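Local structure of KLLA0B12012p (6Y3P) at residues G22-N25 with R26-K30; L359-L362 with I363-F367; F367-V370 with V371-C374. The protein is the C-terminal ATP-grasp domain of Pby1, a direct partner of the mRNA decapping enzyme Dcp2, and probably binds ATP and metal ions. One frame throughout, in Å; residues are numbered along the deposited sequence.

Contact 1 (G22-N25 with R26-K30); sequences GPLN and RSFRK. With SO4 (sulfate ion), chain B.
Arg26 folds back over the first turn of helix 21-31, its guanidinium lying above Gly22 and Pro23. One face of the group rests on Pro23 N, 3.2 Å below its plane, and on Gly22 C; NH2 comes 3.5 Å from Pro23 CG, the two side chains running side by side. A sulfate, probably from the crystallisation liquor, sits with its sulfur at the guanidinium edge, in plane. Arg26 NH1 donates to SO4 O2 at 2.8 Å, while NH2 reaches SO4 O1 in a nearly straight but weak bond of 3.3 Å. Gly22 CA lies 3.1 Å from SO4 O4, and a CB there would collide with the anion. The Arg26 chain bends at chi3 (-74°), which turns the guanidinium back toward the start of the helix. Arg26 N bonds Gly22 O at 3.0 Å, in an i to i+4 series that runs on through Arg29 N on Asn25 O. This helix is the crossover between the parallel strands 8-12 and 37-38 of a beta-alpha-beta unit. On its buried side Leu24 CD2 meets Phe28 CZ at 4.0 Å, and both residues pack on strands 8-12 and 48-52. Helix 357-375 covers another flank: Asp364 forms a salt bridge with Arg26 NH2, and Ser27 OG, anti to its own N (chi1 -164°), bonds Phe367 O.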
loop_
_atom_site.group_PDB
_atom_site.type_symbol
_atom_site.label_atom_id
_atom_site.label_comp_id
_atom_site.label_asym_id
_atom_site.label_seq_id
_atom_site.Cartn_x
_atom_site.Cartn_y
_atom_site.Cartn_z
ATOM N N GLY A 22 -13.238 19.568 0.471
ATOM C CA GLY A 22 -12.759 20.935 0.278
ATOM C C GLY A 22 -11.596 20.980 -0.697
ATOM O O GLY A 22 -11.716 21.641 -1.742
ATOM N N PRO A 23 -10.492 20.205 -0.423
ATOM C CA PRO A 23 -9.366 20.134 -1.379
ATOM C C PRO A 23 -9.770 19.790 -2.819
ATOM O O PRO A 23 -9.319 20.480 -3.740
ATOM C CB PRO A 23 -8.471 19.037 -0.786
ATOM C CG PRO A 23 -8.757 19.077 0.656
ATOM C CD PRO A 23 -10.212 19.372 0.769
ATOM N N LEU A 24 -10.621 18.748 -3.011
ATOM C CA LEU A 24 -11.073 18.335 -4.339
ATOM C C LEU A 24 -11.855 19.431 -5.071
ATOM O O LEU A 24 -11.630 19.628 -6.266
ATOM C CB LEU A 24 -11.887 17.033 -4.287
ATOM C CG LEU A 24 -11.102 15.746 -4.263
ATOM C CD1 LEU A 24 -11.960 14.617 -3.768
ATOM C CD2 LEU A 24 -10.515 15.441 -5.631
ATOM N N ASN A 25 -12.727 20.174 -4.345
ATOM C CA ASN A 25 -13.492 21.293 -4.899
ATOM C C ASN A 25 -12.602 22.448 -5.331
ATOM O O ASN A 25 -12.812 22.980 -6.416
ATOM C CB ASN A 25 -14.567 21.767 -3.941
ATOM C CG ASN A 25 -15.942 21.303 -4.339
ATOM O OD1 ASN A 25 -16.525 21.740 -5.342
ATOM N ND2 ASN A 25 -16.487 20.398 -3.559
ATOM N N ARG A 26 -11.591 22.814 -4.507
ATOM C CA ARG A 26 -10.632 23.888 -4.831
ATOM C C ARG A 26 -9.826 23.510 -6.087
ATOM O O ARG A 26 -9.663 24.325 -6.997
ATOM C CB ARG A 26 -9.693 24.171 -3.651
ATOM C CG ARG A 26 -10.435 24.727 -2.428
ATOM C CD ARG A 26 -9.476 25.190 -1.336
ATOM N NE ARG A 26 -8.848 24.083 -0.599
ATOM C CZ ARG A 26 -9.365 23.500 0.484
ATOM N NH1 ARG A 26 -10.546 23.883 0.957
ATOM N NH2 ARG A 26 -8.710 22.515 1.089
ATOM N N SER A 27 -9.400 22.246 -6.146
ATOM C CA SER A 27 -8.651 21.679 -7.246
ATOM C C SER A 27 -9.497 21.598 -8.534
ATOM O O SER A 27 -8.986 21.932 -9.603
ATOM C CB SER A 27 -8.110 20.318 -6.844
ATOM O OG SER A 27 -7.106 19.958 -7.766
ATOM N N PHE A 28 -10.787 21.179 -8.438
ATOM C CA PHE A 28 -11.683 21.138 -9.603
ATOM C C PHE A 28 -11.941 22.561 -10.128
ATOM O O PHE A 28 -11.895 22.775 -11.341
ATOM C CB PHE A 28 -13.019 20.405 -9.308
ATOM C CG PHE A 28 -12.916 18.897 -9.168
ATOM C CD1 PHE A 28 -12.090 18.153 -10.014
ATOM C CD2 PHE A 28 -13.681 18.214 -8.228
ATOM C CE1 PHE A 28 -11.991 16.759 -9.882
ATOM C CE2 PHE A 28 -13.572 16.820 -8.089
ATOM C CZ PHE A 28 -12.724 16.102 -8.914
ATOM N N ARG A 29 -12.147 23.529 -9.205
ATOM C CA ARG A 29 -12.368 24.953 -9.488
ATOM C C ARG A 29 -11.183 25.569 -10.239
ATOM O O ARG A 29 -11.372 26.241 -11.263
ATOM C CB ARG A 29 -12.579 25.732 -8.165
ATOM C CG ARG A 29 -13.966 26.350 -7.980
ATOM C CD ARG A 29 -14.132 27.719 -8.643
ATOM N NE ARG A 29 -13.497 28.806 -7.888
ATOM C CZ ARG A 29 -13.605 30.101 -8.187
ATOM N NH1 ARG A 29 -14.336 30.492 -9.225
ATOM N NH2 ARG A 29 -12.987 31.011 -7.447
ATOM N N LYS A 30 -9.963 25.332 -9.722
ATOM C CA LYS A 30 -8.710 25.883 -10.227
ATOM C C LYS A 30 -8.257 25.333 -11.586
ATOM O O LYS A 30 -7.914 26.126 -12.467
ATOM C CB LYS A 30 -7.610 25.699 -9.176
ATOM C CG LYS A 30 -6.355 26.533 -9.406
ATOM C CD LYS A 30 -5.182 26.072 -8.539
ATOM C CE LYS A 30 -5.147 26.745 -7.190
ATOM N NZ LYS A 30 -3.946 26.348 -6.410
HETATM S S SO4 B . -11.083 22.217 3.992
HETATM O O1 SO4 B . -10.141 21.114 3.755
HETATM O O2 SO4 B . -10.427 23.490 3.713
HETATM O O3 SO4 B . -11.538 22.201 5.378
HETATM O O4 SO4 B . -12.250 22.088 3.134
#

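Contact 2 (L359-L362 with I363-F367); sequences LKNL and IDELF
Leu362 and Ile363, neighbours in helix 357-375, meet through their branch ends, Leu362 CD2 lying 4.1 Å from Ile363 CD1. Ile363 CG1 also passes 3.6 Å from Leu359 O, the carbonyl that receives Ile363 N. This is the buried side: Leu362 and Leu366 lie against strand 228-239, and Ile363 and Leu366 against Tyr220 of strand 215-224, in the antiparallel sheet of the ATP-grasp domain. Phe367 carries the apolar face onward, with Ile363 CG2 at its ring edge and Leu366 CG over one face. The other side is polar, with Lys360 and Asn361 exposed to solvent. Lys360 has CG anti to the backbone N (chi1 -169°); the bend at chi2 then brings its methylene CD to 3.4 Å from Asp364 OD2. Further bends carry Lys360 NZ, 4.7 Å from Asp364 OD2, on to the sulfate that Arg26 also binds, while Asp364 OD1 makes a salt bridge with Arg26. Asp364 CG sits 3.2 Å from Lys360 O, the acceptor of Asp364 N at 2.9 Å. Asn361 and Glu365, one turn apart, both reach Arg234, through Asn361 OD1 and Glu365 OE1. The lysine and the arginines probably offset the carboxylates of Asp364 and Glu365, whose charges are thus met largely by other elements of the fold, and only at longer range by the neighbouring turn.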
loop_
_atom_site.group_PDB
_atom_site.type_symbol
_atom_site.label_atom_id
_atom_site.label_comp_id
_atom_site.label_asym_id
_atom_site.label_seq_id
_atom_site.Cartn_x
_atom_site.Cartn_y
_atom_site.Cartn_z
ATOM N N LEU A 359 -0.030 19.014 7.441
ATOM C CA LEU A 359 -0.548 17.794 6.831
ATOM C C LEU A 359 -1.700 18.091 5.876
ATOM O O LEU A 359 -1.846 17.380 4.888
ATOM C CB LEU A 359 -0.895 16.706 7.865
ATOM C CG LEU A 359 0.261 15.850 8.486
ATOM C CD1 LEU A 359 1.263 15.362 7.441
ATOM C CD2 LEU A 359 0.981 16.585 9.609
ATOM N N LYS A 360 -2.466 19.177 6.123
ATOM C CA LYS A 360 -3.540 19.628 5.238
ATOM C C LYS A 360 -2.947 20.166 3.940
ATOM O O LYS A 360 -3.528 19.941 2.880
ATOM C CB LYS A 360 -4.405 20.706 5.919
ATOM C CG LYS A 360 -5.710 21.032 5.171
ATOM C CD LYS A 360 -5.660 22.380 4.460
ATOM C CE LYS A 360 -6.415 23.465 5.192
ATOM N NZ LYS A 360 -7.867 23.424 4.883
ATOM N N ASN A 361 -1.804 20.880 4.033
ATOM C CA ASN A 361 -1.040 21.448 2.919
ATOM C C ASN A 361 -0.578 20.286 2.028
ATOM O O ASN A 361 -0.706 20.347 0.799
ATOM C CB ASN A 361 0.181 22.210 3.463
ATOM C CG ASN A 361 1.014 22.946 2.423
ATOM O OD1 ASN A 361 1.721 22.351 1.599
ATOM N ND2 ASN A 361 1.027 24.265 2.500
ATOM N N LEU A 362 -0.089 19.217 2.669
ATOM C CA LEU A 362 0.370 18.008 2.003
ATOM C C LEU A 362 -0.752 17.379 1.151
ATOM O O LEU A 362 -0.497 17.009 0.007
ATOM C CB LEU A 362 0.920 17.008 3.051
ATOM C CG LEU A 362 1.615 15.766 2.509
ATOM C CD1 LEU A 362 2.737 15.321 3.416
ATOM C CD2 LEU A 362 0.618 14.628 2.256
ATOM N N ILE A 363 -1.984 17.284 1.710
ATOM C CA ILE A 363 -3.140 16.673 1.046
ATOM C C ILE A 363 -3.691 17.614 -0.050
ATOM O O ILE A 363 -4.114 17.119 -1.104
ATOM C CB ILE A 363 -4.187 16.188 2.103
ATOM C CG1 ILE A 363 -3.656 14.984 2.917
ATOM C CG2 ILE A 363 -5.582 15.902 1.538
ATOM C CD1 ILE A 363 -3.403 13.659 2.127
ATOM N N ASP A 364 -3.621 18.964 0.174
ATOM C CA ASP A 364 -4.053 19.986 -0.799
ATOM C C ASP A 364 -3.217 19.924 -2.078
ATOM O O ASP A 364 -3.754 20.044 -3.172
ATOM C CB ASP A 364 -3.924 21.389 -0.199
ATOM C CG ASP A 364 -5.043 21.828 0.717
ATOM O OD1 ASP A 364 -5.968 21.019 0.956
ATOM O OD2 ASP A 364 -5.003 22.991 1.187
ATOM N N GLU A 365 -1.908 19.730 -1.934
ATOM C CA GLU A 365 -0.977 19.659 -3.049
ATOM C C GLU A 365 -1.136 18.327 -3.773
ATOM O O GLU A 365 -0.910 18.264 -4.981
ATOM C CB GLU A 365 0.460 19.844 -2.536
ATOM C CG GLU A 365 1.492 19.873 -3.650
ATOM C CD GLU A 365 2.946 19.891 -3.239
ATOM O OE1 GLU A 365 3.262 20.459 -2.169
ATOM O OE2 GLU A 365 3.778 19.378 -4.022
ATOM N N LEU A 366 -1.540 17.267 -3.040
ATOM C CA LEU A 366 -1.752 15.956 -3.630
ATOM C C LEU A 366 -2.908 16.010 -4.628
ATOM O O LEU A 366 -2.730 15.588 -5.777
ATOM C CB LEU A 366 -1.993 14.873 -2.549
ATOM C CG LEU A 366 -2.683 13.544 -2.983
ATOM C CD1 LEU A 366 -1.841 12.740 -3.964
ATOM C CD2 LEU A 366 -3.051 12.710 -1.788
ATOM N N PHE A 367 -4.083 16.521 -4.185
ATOM C CA PHE A 367 -5.298 16.589 -5.008
ATOM C C PHE A 367 -5.182 17.639 -6.091
ATOM O O PHE A 367 -5.744 17.438 -7.151
ATOM C CB PHE A 367 -6.570 16.714 -4.163
ATOM C CG PHE A 367 -6.805 15.421 -3.423
ATOM C CD1 PHE A 367 -7.319 14.307 -4.080
ATOM C CD2 PHE A 367 -6.414 15.279 -2.095
ATOM C CE1 PHE A 367 -7.471 13.088 -3.412
ATOM C CE2 PHE A 367 -6.550 14.052 -1.430
ATOM C CZ PHE A 367 -7.106 12.976 -2.083
#

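Contact 3 (F367-V370 with V371-C374); sequences FDDV and VSIC
The C-terminal turns of helix 357-375 hold this contact, and a wider pi-type turn marks 371-374. Ser372 folds back onto Asp368 in the ordinary i to i+4 way. Ser372 OG lies between its own backbone N and carbonyl carbon (chi1 64°), which brings it to 2.8 Å from Asp368 O as donor. Ser372 N donates to that same oxygen at 2.9 Å, and the two donors approach from opposite faces of the carbonyl plane. One oxygen is thus gripped twice by a single residue, the hydroxyl satisfied within the helix. An alanine here would leave the backbone N-H alone on Asp368 O and would probably weaken the hold on that carbonyl. The helix packs between helix 21-31 and the antiparallel sheet of the ATP-grasp domain: Val371 faces Ser27 and Phe28, while Val370 and Cys374 lie against Thr222 and Phe391. Val371 CG2, anti to the carbonyl carbon, sits 3.3 Å from Phe367 O, the acceptor of Val371 N. Two residues on, Ile373 N reaches Asp369 O at 2.9 Å in a bent bond (132° at the hydrogen), and Ile373 CB lies 3.2 Å from the same oxygen. Cys374 CB comes equally near Val370 O, which accepts from Cys374 N.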
loop_
_atom_site.group_PDB
_atom_site.type_symbol
_atom_site.label_atom_id
_atom_site.label_comp_id
_atom_site.label_asym_id
_atom_site.label_seq_id
_atom_site.Cartn_x
_atom_site.Cartn_y
_atom_site.Cartn_z
ATOM N N PHE A 367 -4.083 16.521 -4.185
ATOM C CA PHE A 367 -5.298 16.589 -5.008
ATOM C C PHE A 367 -5.182 17.639 -6.091
ATOM O O PHE A 367 -5.744 17.438 -7.151
ATOM C CB PHE A 367 -6.570 16.714 -4.163
ATOM C CG PHE A 367 -6.805 15.421 -3.423
ATOM C CD1 PHE A 367 -7.319 14.307 -4.080
ATOM C CD2 PHE A 367 -6.414 15.279 -2.095
ATOM C CE1 PHE A 367 -7.471 13.088 -3.412
ATOM C CE2 PHE A 367 -6.550 14.052 -1.430
ATOM C CZ PHE A 367 -7.106 12.976 -2.083
ATOM N N ASP A 368 -4.334 18.657 -5.894
ATOM C CA ASP A 368 -4.015 19.651 -6.908
ATOM C C ASP A 368 -3.311 18.967 -8.103
ATOM O O ASP A 368 -3.708 19.174 -9.245
ATOM C CB ASP A 368 -3.116 20.740 -6.308
ATOM C CG ASP A 368 -3.131 21.991 -7.148
ATOM O OD1 ASP A 368 -4.158 22.724 -7.108
ATOM O OD2 ASP A 368 -2.177 22.182 -7.944
ATOM N N ASP A 369 -2.317 18.096 -7.818
ATOM C CA ASP A 369 -1.547 17.352 -8.807
ATOM C C ASP A 369 -2.374 16.322 -9.526
ATOM O O ASP A 369 -2.245 16.197 -10.742
ATOM C CB ASP A 369 -0.332 16.695 -8.155
ATOM C CG ASP A 369 0.696 17.675 -7.596
ATOM O OD1 ASP A 369 0.749 18.830 -8.085
ATOM O OD2 ASP A 369 1.458 17.281 -6.673
ATOM N N VAL A 370 -3.247 15.601 -8.785
ATOM C CA VAL A 370 -4.113 14.561 -9.334
ATOM C C VAL A 370 -5.054 15.175 -10.361
ATOM O O VAL A 370 -5.134 14.690 -11.484
ATOM C CB VAL A 370 -4.868 13.776 -8.217
ATOM C CG1 VAL A 370 -5.990 12.914 -8.798
ATOM C CG2 VAL A 370 -3.899 12.916 -7.407
ATOM N N VAL A 371 -5.704 16.279 -9.993
ATOM C CA VAL A 371 -6.627 16.986 -10.876
ATOM C C VAL A 371 -5.898 17.654 -12.067
ATOM O O VAL A 371 -6.318 17.453 -13.203
ATOM C CB VAL A 371 -7.523 17.960 -10.074
ATOM C CG1 VAL A 371 -8.368 18.835 -10.988
ATOM C CG2 VAL A 371 -8.408 17.194 -9.083
ATOM N N SER A 372 -4.796 18.387 -11.821
ATOM C CA SER A 372 -4.067 19.096 -12.877
ATOM C C SER A 372 -3.294 18.211 -13.868
ATOM O O SER A 372 -2.984 18.687 -14.972
ATOM C CB SER A 372 -3.122 20.131 -12.272
ATOM O OG SER A 372 -2.108 19.528 -11.480
ATOM N N ILE A 373 -2.948 16.950 -13.472
ATOM C CA ILE A 373 -2.125 16.053 -14.304
ATOM C C ILE A 373 -2.900 14.842 -14.841
ATOM O O ILE A 373 -2.697 14.438 -15.991
ATOM C CB ILE A 373 -0.830 15.647 -13.517
ATOM C CG1 ILE A 373 0.047 16.900 -13.260
ATOM C CG2 ILE A 373 -0.021 14.516 -14.227
ATOM C CD1 ILE A 373 1.071 16.776 -12.184
ATOM N N CYS A 374 -3.755 14.252 -14.009
ATOM C CA CYS A 374 -4.511 13.051 -14.376
ATOM C C CYS A 374 -5.938 13.342 -14.865
ATOM O O CYS A 374 -6.392 12.721 -15.837
ATOM C CB CYS A 374 -4.509 12.057 -13.215
ATOM S SG CYS A 374 -2.860 11.678 -12.549
#

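Overall arrangement
Contacts 2 and 3 are successive parts of helix 357-375 and share Phe367; contact 1 lies on helix 21-31, which packs alongside. Their centres are 10 to 11 Å apart. Contact 3 is the buried one, its side chains mostly apolar although it keeps two partly exposed aspartates, whereas contacts 1 and 2 each pair an apolar face on a sheet with a charged outer face and share one sulfate there. The beta sheets differ: contact 1 faces the parallel sheet, contacts 2 and 3 the antiparallel one. Between the helices the chemistry changes along the seam, from the salt bridge of contacts 1 and 2, through the serine hydroxyl bond, to Phe28 CE1 against Val371 CG2 at 3.7 Å.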